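Local coordinates for protein PAN2-PAN3 deadenylation complex catalytic subunit pan2 (Neurospora crassa, PDB 4CZX) that probably acts as the catalytic subunit that shortens mRNA poly(A) tails, the present chain being its N-terminal WD40 propeller domain, at residues 21-26 with 48-53; 79-84 with 93-98; 162-167 with 229-234; 222-227 with 243-248; 283-288 with 312-317. All coordinates share one frame; numbering follows the deposited sequence.

The contact centres lie about 16 to 19 Å from the centre of the chain, a ring-shaped beta-propeller. Contact 2 is the most buried, and the other four are partly buried. Contacts 3 and 4 share strand 225-230, one at each end, with centres about 21 Å apart. In contacts 1, 4 and 5 the chain running from one blade to the next packs on a blade. Contact 2 stays within one blade, and contact 3 joins the turns of two blades. Contact 1 combines a salt bridge with a T-shaped ring pair, and an arginine on backbone carbonyls dominates contact 2. Contact 3 relies on water and apolar packing, contact 4 on backbone and small apolar groups, contact 5 on aromatic rings.

Contact 1 (21-26 with 48-53); sequences IHPDYH and KGFAGS
K48 reaches across to D24 and closes a salt bridge, with K48 NZ 2.9 Å from D24 OD1. The ammonium meets the oxygen from above the carboxylate plane. The K48 chain bends at chi3 (71°), which turns CE back beside D24 OD1. NZ also makes a weak hydrogen bond to P23 O, and E70 is a second acidic partner. D24 is shared too. Its OD1 pairs with R66, and its OD2 is hydrogen-bonded to T46 OG1. The carboxylate therefore has two positive partners, K48 and R66, which would probably keep it ionised. G49 carries the chain on with a positive phi of 92°, where a CB would press on the carbonyl O of K48. F50 begins strand 50-55, the third of a four-stranded WD40 propeller blade. The segment 21-26 is part of the loop that enters this blade from strand 10-16 of the blade next door. F50 turns its ring face to H22. The two rings form a T-shaped pair, with centroids 4.7 Å apart and planes at 83°. H22 CE1 and NE2 are the atoms that approach, and H22 NE2 lies 3.6 Å above the F50 plane, toward the rim. H22 is held by D24 N, which donates to H22 ND1 at 2.9 Å in the imidazole plane. F50 CB touches D24 OD2 at 3.5 Å, while F50 CE2 lies 4.3 Å from P23 CG.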
# COMPACT_ATOMS: atom_id res chain seq x y z
N ILE A 21 -0.79 -12.86 -16.47
CA ILE A 21 -1.34 -12.01 -15.41
C ILE A 21 -0.88 -12.44 -14.02
O ILE A 21 -1.38 -11.94 -13.01
CB ILE A 21 -2.88 -12.01 -15.45
CG1 ILE A 21 -3.42 -13.43 -15.37
CG2 ILE A 21 -3.37 -11.32 -16.72
CD1 ILE A 21 -4.22 -13.72 -14.13
N HIS A 22 0.09 -13.34 -13.97
CA HIS A 22 0.69 -13.80 -12.72
C HIS A 22 1.87 -12.90 -12.36
O HIS A 22 2.64 -12.53 -13.23
CB HIS A 22 1.14 -15.27 -12.85
CG HIS A 22 1.51 -15.91 -11.55
ND1 HIS A 22 2.71 -15.67 -10.91
CD2 HIS A 22 0.83 -16.79 -10.76
CE1 HIS A 22 2.76 -16.37 -9.79
NE2 HIS A 22 1.63 -17.06 -9.68
N PRO A 23 2.03 -12.58 -11.07
CA PRO A 23 3.13 -11.69 -10.68
C PRO A 23 4.53 -12.21 -11.01
O PRO A 23 5.47 -11.41 -11.05
CB PRO A 23 2.96 -11.55 -9.16
CG PRO A 23 2.07 -12.70 -8.76
CD PRO A 23 1.17 -12.94 -9.93
N ASP A 24 4.67 -13.52 -11.23
CA ASP A 24 5.99 -14.09 -11.52
C ASP A 24 6.22 -14.36 -13.00
O ASP A 24 7.26 -14.90 -13.37
CB ASP A 24 6.19 -15.39 -10.73
CG ASP A 24 6.16 -15.18 -9.23
OD1 ASP A 24 6.13 -14.00 -8.79
OD2 ASP A 24 6.19 -16.18 -8.49
N TYR A 25 5.26 -13.99 -13.85
CA TYR A 25 5.38 -14.26 -15.29
C TYR A 25 6.72 -13.80 -15.91
O TYR A 25 7.36 -14.53 -16.68
CB TYR A 25 4.22 -13.59 -16.02
CG TYR A 25 4.21 -13.79 -17.51
CD1 TYR A 25 3.91 -15.03 -18.05
CD2 TYR A 25 4.47 -12.73 -18.38
CE1 TYR A 25 3.88 -15.23 -19.41
CE2 TYR A 25 4.45 -12.92 -19.75
CZ TYR A 25 4.16 -14.18 -20.26
OH TYR A 25 4.12 -14.39 -21.61
N HIS A 26 7.14 -12.59 -15.55
CA HIS A 26 8.36 -11.95 -16.05
C HIS A 26 9.62 -12.75 -15.75
O HIS A 26 10.66 -12.58 -16.39
CB HIS A 26 8.51 -10.56 -15.41
CG HIS A 26 8.87 -10.62 -13.95
ND1 HIS A 26 7.94 -10.82 -12.96
CD2 HIS A 26 10.07 -10.53 -13.33
CE1 HIS A 26 8.55 -10.85 -11.78
NE2 HIS A 26 9.84 -10.67 -11.98
N LYS A 48 10.06 -17.62 -8.86
CA LYS A 48 10.13 -16.77 -7.68
C LYS A 48 9.47 -17.44 -6.48
O LYS A 48 9.22 -16.81 -5.45
CB LYS A 48 9.48 -15.40 -7.95
CG LYS A 48 10.30 -14.51 -8.91
CD LYS A 48 9.42 -13.41 -9.52
CE LYS A 48 9.04 -12.35 -8.49
NZ LYS A 48 7.77 -11.62 -8.83
N GLY A 49 9.17 -18.72 -6.60
CA GLY A 49 8.66 -19.46 -5.46
C GLY A 49 7.15 -19.53 -5.27
O GLY A 49 6.69 -19.93 -4.20
N PHE A 50 6.37 -19.17 -6.28
CA PHE A 50 4.94 -19.47 -6.17
C PHE A 50 4.69 -20.96 -6.41
O PHE A 50 5.30 -21.56 -7.30
CB PHE A 50 4.11 -18.64 -7.16
CG PHE A 50 3.07 -17.78 -6.50
CD1 PHE A 50 1.85 -18.33 -6.09
CD2 PHE A 50 3.31 -16.44 -6.28
CE1 PHE A 50 0.90 -17.53 -5.47
CE2 PHE A 50 2.35 -15.64 -5.67
CZ PHE A 50 1.15 -16.17 -5.27
N ALA A 51 3.82 -21.55 -5.59
CA ALA A 51 3.34 -22.91 -5.79
C ALA A 51 1.90 -22.85 -6.23
O ALA A 51 1.07 -22.19 -5.58
CB ALA A 51 3.47 -23.72 -4.50
N GLY A 52 1.59 -23.51 -7.34
CA GLY A 52 0.20 -23.66 -7.76
C GLY A 52 -0.19 -25.13 -7.83
O GLY A 52 0.59 -25.95 -8.31
N SER A 53 -1.38 -25.47 -7.34
CA SER A 53 -1.89 -26.84 -7.42
C SER A 53 -3.11 -26.90 -8.34
O SER A 53 -3.92 -25.96 -8.39
CB SER A 53 -2.25 -27.38 -6.04
OG SER A 53 -3.39 -26.74 -5.50

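Contact 2 (79-84 with 93-98)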
# COMPACT_ATOMS: atom_id res chain seq x y z
N LEU A 79 7.96 -32.24 -2.13
CA LEU A 79 7.79 -33.60 -1.60
C LEU A 79 6.43 -33.67 -0.92
O LEU A 79 5.90 -32.64 -0.48
CB LEU A 79 8.88 -33.99 -0.60
CG LEU A 79 10.27 -34.40 -1.10
CD1 LEU A 79 11.14 -34.72 0.10
CD2 LEU A 79 10.20 -35.59 -2.06
N PHE A 80 5.87 -34.88 -0.83
CA PHE A 80 4.51 -35.06 -0.35
C PHE A 80 4.40 -36.06 0.79
O PHE A 80 4.95 -37.17 0.71
CB PHE A 80 3.62 -35.52 -1.51
CG PHE A 80 3.68 -34.61 -2.69
CD1 PHE A 80 2.95 -33.43 -2.70
CD2 PHE A 80 4.51 -34.91 -3.77
CE1 PHE A 80 3.04 -32.56 -3.78
CE2 PHE A 80 4.59 -34.06 -4.85
CZ PHE A 80 3.85 -32.88 -4.86
N VAL A 81 3.68 -35.65 1.84
CA VAL A 81 3.34 -36.53 2.96
C VAL A 81 1.86 -36.38 3.30
O VAL A 81 1.17 -35.54 2.72
CB VAL A 81 4.20 -36.24 4.20
CG1 VAL A 81 5.70 -36.33 3.85
CG2 VAL A 81 3.88 -34.88 4.77
N ASP A 82 1.36 -37.21 4.21
CA ASP A 82 -0.06 -37.17 4.55
C ASP A 82 -0.52 -35.78 5.01
O ASP A 82 -1.56 -35.30 4.57
CB ASP A 82 -0.37 -38.22 5.62
CG ASP A 82 -0.31 -39.63 5.07
OD1 ASP A 82 -0.38 -39.79 3.83
OD2 ASP A 82 -0.18 -40.58 5.87
N LYS A 83 0.26 -35.13 5.87
CA LYS A 83 -0.17 -33.86 6.46
C LYS A 83 -0.13 -32.68 5.49
O LYS A 83 -0.90 -31.72 5.62
CB LYS A 83 0.69 -33.52 7.68
CG LYS A 83 0.35 -34.32 8.94
CD LYS A 83 1.56 -34.37 9.86
CE LYS A 83 1.19 -34.55 11.33
NZ LYS A 83 2.42 -34.51 12.18
N GLY A 84 0.77 -32.73 4.51
CA GLY A 84 0.85 -31.63 3.56
C GLY A 84 1.99 -31.75 2.58
O GLY A 84 2.53 -32.84 2.35
N VAL A 93 13.15 -24.24 3.73
CA VAL A 93 12.25 -25.36 3.49
C VAL A 93 10.93 -24.97 4.14
O VAL A 93 10.91 -24.46 5.25
CB VAL A 93 12.78 -26.68 4.07
CG1 VAL A 93 11.86 -27.84 3.72
CG2 VAL A 93 14.21 -26.95 3.58
N TYR A 94 9.84 -25.20 3.42
CA TYR A 94 8.51 -24.77 3.87
C TYR A 94 7.56 -25.94 3.81
O TYR A 94 7.62 -26.74 2.88
CB TYR A 94 8.00 -23.63 2.99
CG TYR A 94 6.66 -23.06 3.40
CD1 TYR A 94 6.50 -22.41 4.61
CD2 TYR A 94 5.56 -23.14 2.55
CE1 TYR A 94 5.27 -21.87 5.00
CE2 TYR A 94 4.32 -22.60 2.92
CZ TYR A 94 4.19 -21.97 4.15
OH TYR A 94 2.97 -21.44 4.52
N MET A 95 6.66 -26.04 4.79
CA MET A 95 5.63 -27.06 4.74
C MET A 95 4.26 -26.45 5.00
O MET A 95 4.09 -25.67 5.92
CB MET A 95 5.90 -28.16 5.76
CG MET A 95 4.88 -29.29 5.63
SD MET A 95 5.22 -30.68 6.72
CE MET A 95 3.83 -31.72 6.31
N ALA A 96 3.29 -26.81 4.17
CA ALA A 96 1.94 -26.28 4.31
C ALA A 96 0.96 -27.38 3.96
O ALA A 96 1.29 -28.30 3.22
CB ALA A 96 1.73 -25.07 3.41
N ALA A 97 -0.25 -27.28 4.49
CA ALA A 97 -1.32 -28.17 4.09
C ALA A 97 -1.65 -27.85 2.65
O ALA A 97 -1.29 -26.77 2.16
CB ALA A 97 -2.55 -28.00 5.00
N ARG A 98 -2.34 -28.75 1.96
CA ARG A 98 -2.67 -28.54 0.56
C ARG A 98 -3.65 -27.38 0.37
O ARG A 98 -3.75 -26.80 -0.71
CB ARG A 98 -3.22 -29.84 -0.04
CG ARG A 98 -2.14 -30.92 -0.14
CD ARG A 98 -2.70 -32.33 -0.32
NE ARG A 98 -1.59 -33.27 -0.56
CZ ARG A 98 -0.91 -33.88 0.41
NH1 ARG A 98 -1.24 -33.68 1.68
NH2 ARG A 98 0.09 -34.70 0.10
O HOH W 1 -2.71 -31.50 3.31
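R98 grips the carbonyl oxygen of V81 with both terminal nitrogens. R98 NH2 lies 3.0 Å and R98 NH1 3.2 Å from V81 O, and the oxygen lies in the guanidinium plane. R98 NH1 adds a weak bond to D82 O at 3.3 Å. NE forms a salt bridge with D36, so the flat group is held at several points, which probably restrains its rotation. A water joins K83 O to both R98 N and R98 NH1. A methionine in place of R98 would probably leave the D36 carboxylate without this positive mate and V81 O without these two arginine donors. Packing lies further out. The extended M95 chain brings M95 CE to 3.5 Å from V81 CG2, and the methyl also lies near G84 N. G84 CA makes a CH...O contact with A96 O at 3.4 Å. The turn 81-84 joins strands 77-80 and 85-88 as a beta hairpin. Strand 93-96 pairs with 85-88 in the same WD40 blade. F80 meets W43 of the blade before, and V81 touches F119 of the blade after.

Contact 3 (162-167 with 229-234)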
# COMPACT_ATOMS: atom_id res chain seq x y z
N SER A 162 15.01 -44.56 -2.50
CA SER A 162 14.31 -45.78 -2.89
C SER A 162 14.77 -46.87 -1.96
O SER A 162 14.29 -46.98 -0.83
CB SER A 162 14.57 -46.14 -4.36
OG SER A 162 15.96 -46.12 -4.67
N ARG A 163 15.71 -47.68 -2.44
CA ARG A 163 16.41 -48.66 -1.60
C ARG A 163 17.49 -47.94 -0.80
O ARG A 163 17.76 -48.26 0.35
CB ARG A 163 17.01 -49.77 -2.47
CG ARG A 163 17.60 -50.92 -1.66
CD ARG A 163 18.30 -51.96 -2.55
NE ARG A 163 17.44 -52.51 -3.59
CZ ARG A 163 16.92 -53.73 -3.56
NH1 ARG A 163 17.16 -54.54 -2.54
NH2 ARG A 163 16.15 -54.15 -4.56
N TYR A 164 18.11 -46.96 -1.46
CA TYR A 164 19.15 -46.11 -0.89
C TYR A 164 18.82 -44.68 -1.28
O TYR A 164 17.95 -44.46 -2.12
CB TYR A 164 20.55 -46.47 -1.40
CG TYR A 164 20.92 -47.93 -1.26
CD1 TYR A 164 21.17 -48.49 -0.01
CD2 TYR A 164 21.00 -48.75 -2.37
CE1 TYR A 164 21.49 -49.83 0.12
CE2 TYR A 164 21.33 -50.09 -2.25
CZ TYR A 164 21.58 -50.62 -1.00
OH TYR A 164 21.91 -51.95 -0.88
N ILE A 165 19.54 -43.72 -0.72
CA ILE A 165 19.41 -42.35 -1.17
C ILE A 165 20.29 -42.16 -2.39
O ILE A 165 21.51 -42.27 -2.30
CB ILE A 165 19.80 -41.34 -0.07
CG1 ILE A 165 18.81 -41.42 1.10
CG2 ILE A 165 19.84 -39.91 -0.62
CD1 ILE A 165 19.23 -40.61 2.31
N CYS A 166 19.67 -41.92 -3.54
CA CYS A 166 20.42 -41.73 -4.77
C CYS A 166 20.63 -40.24 -4.97
O CYS A 166 19.69 -39.45 -5.07
CB CYS A 166 19.71 -42.36 -5.96
SG CYS A 166 19.42 -44.13 -5.74
N ALA A 167 21.91 -39.88 -5.03
CA ALA A 167 22.32 -38.49 -4.92
C ALA A 167 23.10 -38.04 -6.15
O ALA A 167 24.26 -38.42 -6.31
CB ALA A 167 23.15 -38.30 -3.66
N PHE A 229 21.43 -47.93 -13.78
CA PHE A 229 22.20 -48.58 -12.72
C PHE A 229 21.33 -49.59 -11.96
O PHE A 229 20.19 -49.29 -11.63
CB PHE A 229 22.76 -47.53 -11.75
CG PHE A 229 23.74 -48.09 -10.75
CD1 PHE A 229 25.09 -48.15 -11.05
CD2 PHE A 229 23.31 -48.54 -9.51
CE1 PHE A 229 26.00 -48.66 -10.14
CE2 PHE A 229 24.21 -49.06 -8.60
CZ PHE A 229 25.57 -49.12 -8.92
N ASP A 230 21.89 -50.77 -11.72
CA ASP A 230 21.22 -51.86 -11.01
C ASP A 230 21.38 -51.69 -9.51
O ASP A 230 22.47 -51.90 -8.99
CB ASP A 230 21.80 -53.21 -11.47
CG ASP A 230 21.16 -54.42 -10.79
OD1 ASP A 230 20.40 -54.28 -9.79
OD2 ASP A 230 21.44 -55.54 -11.26
N LEU A 231 20.31 -51.31 -8.82
CA LEU A 231 20.38 -51.01 -7.39
C LEU A 231 20.40 -52.28 -6.54
O LEU A 231 20.93 -52.29 -5.43
CB LEU A 231 19.21 -50.13 -6.95
CG LEU A 231 19.49 -48.64 -6.70
CD1 LEU A 231 18.40 -48.02 -5.85
CD2 LEU A 231 20.88 -48.42 -6.09
N LYS A 232 19.82 -53.35 -7.08
CA LYS A 232 19.74 -54.61 -6.38
C LYS A 232 21.13 -55.23 -6.24
O LYS A 232 21.54 -55.62 -5.15
CB LYS A 232 18.79 -55.57 -7.11
CG LYS A 232 18.40 -56.82 -6.34
CD LYS A 232 17.61 -57.77 -7.22
CE LYS A 232 17.42 -59.14 -6.57
NZ LYS A 232 16.63 -59.05 -5.32
N ASN A 233 21.85 -55.28 -7.35
CA ASN A 233 23.18 -55.89 -7.36
C ASN A 233 24.32 -54.87 -7.43
O ASN A 233 25.48 -55.25 -7.61
CB ASN A 233 23.27 -56.87 -8.54
CG ASN A 233 22.11 -57.86 -8.57
OD1 ASN A 233 22.06 -58.80 -7.77
ND2 ASN A 233 21.17 -57.64 -9.48
N MET A 234 23.98 -53.59 -7.29
CA MET A 234 24.94 -52.49 -7.23
C MET A 234 25.98 -52.47 -8.35
O MET A 234 27.18 -52.41 -8.09
CB MET A 234 25.67 -52.49 -5.89
CG MET A 234 24.77 -52.20 -4.70
SD MET A 234 24.13 -50.51 -4.71
CE MET A 234 25.50 -49.63 -3.97
O HOH W 2 16.25 -57.45 -2.50
O HOH W 3 21.82 -53.51 -2.89
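Y164 OH and L231 O are linked by a water, and no direct hydrogen bond crosses the contact, although the side chains of the two residues pack directly. The water donates to L231 O at 3.0 Å. It lies in the plane of the phenol ring. L231 fits its side chain among S162, R163, Y164 and C166. L231 CD1 lies 3.3 Å from S162 OG and 4.0 Å from C166 SG. L231 CD2 meets the edge of the Y164 ring at Y164 CD2, 3.7 Å away. M234 SD adds an oblique Met-aromatic contact, 4.8 Å from the Y164 centroid. S162 OG is hydrogen-bonded to T200. R163 lays one guanidinium face against K232 near CA and CB. Its NH2 forms a salt bridge with D203, and NE donates to N202 O. An alanine in place of R163 would probably leave D203 without this charge and open a gap beside K232. D230 forms an Asx motif, with D230 OD1 taking N233 N at 3.0 Å. The contact joins the 162-164 turn of one blade, between strands 156-161 and 165-169, to the 231-234 turn of the next, a blade-to-blade packing of the WD40 propeller.

Contact 4 (222-227 with 243-248)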
# COMPACT_ATOMS: atom_id res chain seq x y z
N LEU A 222 22.46 -32.63 -24.49
CA LEU A 222 22.03 -33.86 -23.82
C LEU A 222 22.52 -35.14 -24.53
O LEU A 222 22.73 -35.15 -25.75
CB LEU A 222 20.51 -33.89 -23.73
CG LEU A 222 19.95 -32.87 -22.74
CD1 LEU A 222 18.48 -32.60 -23.04
CD2 LEU A 222 20.13 -33.40 -21.32
N ASP A 223 22.69 -36.21 -23.76
CA ASP A 223 23.17 -37.49 -24.30
C ASP A 223 22.07 -38.28 -25.01
O ASP A 223 20.90 -38.19 -24.65
CB ASP A 223 23.78 -38.34 -23.18
CG ASP A 223 25.15 -37.86 -22.74
OD1 ASP A 223 25.89 -37.28 -23.58
OD2 ASP A 223 25.50 -38.06 -21.57
N PRO A 224 22.45 -39.08 -26.03
CA PRO A 224 21.51 -39.88 -26.82
C PRO A 224 21.15 -41.19 -26.12
O PRO A 224 20.99 -42.24 -26.76
CB PRO A 224 22.29 -40.16 -28.11
CG PRO A 224 23.70 -40.24 -27.64
CD PRO A 224 23.82 -39.15 -26.59
N TYR A 225 21.05 -41.13 -24.79
CA TYR A 225 20.73 -42.31 -24.01
C TYR A 225 20.34 -41.94 -22.60
O TYR A 225 20.62 -40.83 -22.13
CB TYR A 225 21.91 -43.28 -23.96
CG TYR A 225 23.23 -42.62 -23.62
CD1 TYR A 225 23.53 -42.22 -22.32
CD2 TYR A 225 24.19 -42.40 -24.61
CE1 TYR A 225 24.74 -41.61 -22.02
CE2 TYR A 225 25.40 -41.79 -24.31
CZ TYR A 225 25.67 -41.40 -23.02
OH TYR A 225 26.87 -40.80 -22.71
N VAL A 226 19.68 -42.88 -21.94
CA VAL A 226 19.45 -42.83 -20.51
C VAL A 226 20.46 -43.76 -19.84
O VAL A 226 20.63 -44.91 -20.28
CB VAL A 226 18.01 -43.24 -20.15
CG1 VAL A 226 17.86 -43.42 -18.64
CG2 VAL A 226 17.03 -42.22 -20.68
N LYS A 227 21.15 -43.28 -18.81
CA LYS A 227 22.06 -44.14 -18.06
C LYS A 227 21.30 -44.97 -17.03
O LYS A 227 20.37 -44.47 -16.40
CB LYS A 227 23.15 -43.31 -17.38
CG LYS A 227 24.25 -42.84 -18.33
CD LYS A 227 24.94 -44.06 -18.97
CE LYS A 227 26.41 -43.79 -19.24
NZ LYS A 227 27.25 -44.14 -18.05
N ALA A 243 17.92 -41.86 -29.34
CA ALA A 243 18.40 -40.95 -30.38
C ALA A 243 17.79 -39.54 -30.34
O ALA A 243 18.49 -38.57 -30.67
CB ALA A 243 18.16 -41.56 -31.76
N PRO A 244 16.51 -39.39 -29.94
CA PRO A 244 16.02 -38.00 -29.84
C PRO A 244 16.68 -37.15 -28.75
O PRO A 244 16.28 -35.99 -28.63
CB PRO A 244 14.53 -38.17 -29.54
CG PRO A 244 14.20 -39.52 -30.12
CD PRO A 244 15.40 -40.36 -29.85
N LEU A 245 17.65 -37.70 -28.02
CA LEU A 245 18.35 -37.05 -26.89
C LEU A 245 17.49 -37.02 -25.64
O LEU A 245 16.43 -36.40 -25.60
CB LEU A 245 18.79 -35.62 -27.23
CG LEU A 245 19.64 -35.56 -28.50
CD1 LEU A 245 20.18 -34.16 -28.69
CD2 LEU A 245 20.76 -36.61 -28.42
N ALA A 246 17.98 -37.67 -24.59
CA ALA A 246 17.17 -37.89 -23.38
C ALA A 246 17.30 -36.75 -22.40
O ALA A 246 18.37 -36.51 -21.85
CB ALA A 246 17.57 -39.19 -22.72
N ALA A 247 16.18 -36.07 -22.16
CA ALA A 247 16.14 -34.90 -21.29
C ALA A 247 15.56 -35.25 -19.91
O ALA A 247 16.04 -34.75 -18.89
CB ALA A 247 15.33 -33.79 -21.94
N HIS A 248 14.52 -36.08 -19.90
CA HIS A 248 13.87 -36.48 -18.66
C HIS A 248 13.51 -37.95 -18.66
O HIS A 248 13.34 -38.57 -19.72
CB HIS A 248 12.62 -35.63 -18.40
CG HIS A 248 12.88 -34.17 -18.48
ND1 HIS A 248 13.46 -33.46 -17.45
CD2 HIS A 248 12.69 -33.28 -19.49
CE1 HIS A 248 13.62 -32.20 -17.82
NE2 HIS A 248 13.16 -32.07 -19.05
O HOH W 4 20.77 -38.05 -21.28
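D223 O is approached by three groups. A246 N donates to D223 O at 3.0 Å with an N-H...O angle of 165°, nearly in line with the carbonyl bond. Y225 N of its own segment adds a weak bond, and L245 CA lies 3.6 Å from D223 O in a CH...O contact. The D223 carboxylate turns elsewhere and is hydrogen-bonded to H191. A water lies 2.9 Å from both Y225 O and A246 O and can donate to either. Apolar groups fill the rest. L222 splits its methyls, with L222 CD1 on A247 CB at 3.5 Å and L222 CD2 3.6 Å from A246 O. L245 CD2 lies 3.9 Å from P224 CB and also nears L222 O. A246 CB faces V226 CG2 at 3.7 Å. C208 of the same blade and V261 of the following blade also touch A246. Strand 225-230 pairs with 235-241, and the chain then runs through 243-248 into strand 248-251. A247 and H248 both face V262, a classic beta bulge at the start of that strand. This is the connection from the outermost strand of one blade to the innermost strand of the next, as in WD40 beta-propellers.

Contact 5 (283-288 with 312-317)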
# COMPACT_ATOMS: atom_id res chain seq x y z
N TYR A 283 3.97 -39.03 -29.20
CA TYR A 283 4.38 -37.65 -29.34
C TYR A 283 3.39 -36.76 -28.60
O TYR A 283 2.21 -37.10 -28.46
CB TYR A 283 4.46 -37.25 -30.81
CG TYR A 283 5.45 -38.08 -31.61
CD1 TYR A 283 6.80 -37.77 -31.61
CD2 TYR A 283 5.03 -39.17 -32.36
CE1 TYR A 283 7.71 -38.53 -32.34
CE2 TYR A 283 5.92 -39.93 -33.09
CZ TYR A 283 7.26 -39.60 -33.08
OH TYR A 283 8.16 -40.35 -33.80
N THR A 284 3.90 -35.65 -28.09
CA THR A 284 3.06 -34.62 -27.50
C THR A 284 3.26 -33.37 -28.33
O THR A 284 4.12 -33.34 -29.21
CB THR A 284 3.40 -34.38 -26.02
OG1 THR A 284 4.78 -34.02 -25.91
CG2 THR A 284 3.16 -35.65 -25.20
N GLN A 285 2.47 -32.32 -28.08
CA GLN A 285 2.59 -31.13 -28.92
C GLN A 285 2.92 -29.91 -28.10
O GLN A 285 2.13 -28.97 -28.04
CB GLN A 285 1.29 -30.87 -29.69
CG GLN A 285 0.55 -32.13 -30.11
CD GLN A 285 1.35 -32.99 -31.06
OE1 GLN A 285 2.24 -32.51 -31.76
NE2 GLN A 285 1.03 -34.28 -31.09
N PRO A 286 4.09 -29.91 -27.44
CA PRO A 286 4.39 -28.74 -26.61
C PRO A 286 4.59 -27.50 -27.47
O PRO A 286 5.13 -27.61 -28.57
CB PRO A 286 5.68 -29.14 -25.88
CG PRO A 286 6.33 -30.13 -26.78
CD PRO A 286 5.23 -30.84 -27.53
N GLN A 287 4.14 -26.35 -27.00
CA GLN A 287 4.35 -25.11 -27.73
C GLN A 287 5.84 -24.79 -27.73
O GLN A 287 6.40 -24.41 -28.75
CB GLN A 287 3.55 -23.96 -27.11
CG GLN A 287 3.72 -22.64 -27.84
CD GLN A 287 2.96 -21.49 -27.20
OE1 GLN A 287 2.40 -21.61 -26.11
NE2 GLN A 287 2.93 -20.36 -27.89
N GLY A 288 6.49 -24.96 -26.58
CA GLY A 288 7.90 -24.66 -26.47
C GLY A 288 8.76 -25.89 -26.24
O GLY A 288 8.34 -27.01 -26.50
N TYR A 312 1.17 -29.50 -19.55
CA TYR A 312 0.22 -30.38 -20.20
C TYR A 312 0.08 -31.68 -19.42
O TYR A 312 1.05 -32.15 -18.83
CB TYR A 312 0.65 -30.74 -21.62
CG TYR A 312 0.96 -29.57 -22.53
CD1 TYR A 312 2.22 -28.99 -22.53
CD2 TYR A 312 0.01 -29.08 -23.40
CE1 TYR A 312 2.51 -27.93 -23.37
CE2 TYR A 312 0.29 -28.03 -24.25
CZ TYR A 312 1.55 -27.46 -24.23
OH TYR A 312 1.83 -26.40 -25.06
N VAL A 313 -1.12 -32.25 -19.43
CA VAL A 313 -1.30 -33.61 -18.94
C VAL A 313 -1.75 -34.47 -20.10
O VAL A 313 -2.70 -34.14 -20.80
CB VAL A 313 -2.31 -33.70 -17.79
CG1 VAL A 313 -2.73 -35.15 -17.54
CG2 VAL A 313 -1.72 -33.10 -16.54
N TRP A 314 -1.04 -35.58 -20.31
CA TRP A 314 -1.36 -36.54 -21.35
C TRP A 314 -1.68 -37.89 -20.73
O TRP A 314 -1.24 -38.19 -19.62
CB TRP A 314 -0.21 -36.68 -22.35
CG TRP A 314 -0.07 -35.54 -23.33
CD1 TRP A 314 0.39 -34.28 -23.07
CD2 TRP A 314 -0.40 -35.57 -24.73
NE1 TRP A 314 0.37 -33.52 -24.22
CE2 TRP A 314 -0.11 -34.29 -25.25
CE3 TRP A 314 -0.90 -36.55 -25.59
CZ2 TRP A 314 -0.32 -33.97 -26.59
CZ3 TRP A 314 -1.11 -36.23 -26.92
CH2 TRP A 314 -0.82 -34.95 -27.41
N GLY A 315 -2.43 -38.70 -21.46
CA GLY A 315 -2.82 -40.01 -20.98
C GLY A 315 -3.98 -40.56 -21.79
O GLY A 315 -4.31 -40.02 -22.85
N SER A 316 -4.59 -41.63 -21.30
CA SER A 316 -5.73 -42.24 -21.96
C SER A 316 -7.02 -41.43 -21.79
O SER A 316 -7.27 -40.87 -20.72
CB SER A 316 -5.94 -43.65 -21.44
OG SER A 316 -7.19 -44.16 -21.88
N PRO A 317 -7.84 -41.36 -22.85
CA PRO A 317 -9.16 -40.73 -22.78
C PRO A 317 -10.08 -41.46 -21.82
O PRO A 317 -11.11 -40.91 -21.40
CB PRO A 317 -9.68 -40.83 -24.21
CG PRO A 317 -8.49 -41.08 -25.06
CD PRO A 317 -7.52 -41.83 -24.21
O HOH W 5 0.91 -31.17 -25.60
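T284 stands over the face of the W314 indole. T284 CG2 lies 3.5 Å from the centroid of the W314 five-membered ring and 6° off the normal, a CH-pi contact. T284 OG1 takes the crowded position between backbone N and carbonyl carbon (chi1 57°) and is hydrogen-bonded to G266 O, while CG2 faces the tryptophan. Y283 O also lies over the indole, near CZ3. Q285 CG comes to 4.1 Å from W314 CZ2, and the Q285 and W314 side chains cross at about a right angle. At the indole edge, a water in the ring plane accepts from W314 NE1 at 2.8 Å and from Q285 N at 3.1 Å. The same water lies above one face of the Y312 ring, toward the rim. Y312 points its hydroxyl at the backbone instead. Q287 N donates to Y312 OH at 3.0 Å, and P286 CB lies 4.2 Å from Y312 CE1. The hydroxyl has a further weak bond to D306. W9 stacks on W314. The segment 283-288 links strand 279-283 of one blade to strand 290-295 of the next. Strand 310-315 belongs to that next blade and runs between 302-306 and strand 10-16 from near the N-terminus, which completes the sheet and closes the propeller ring.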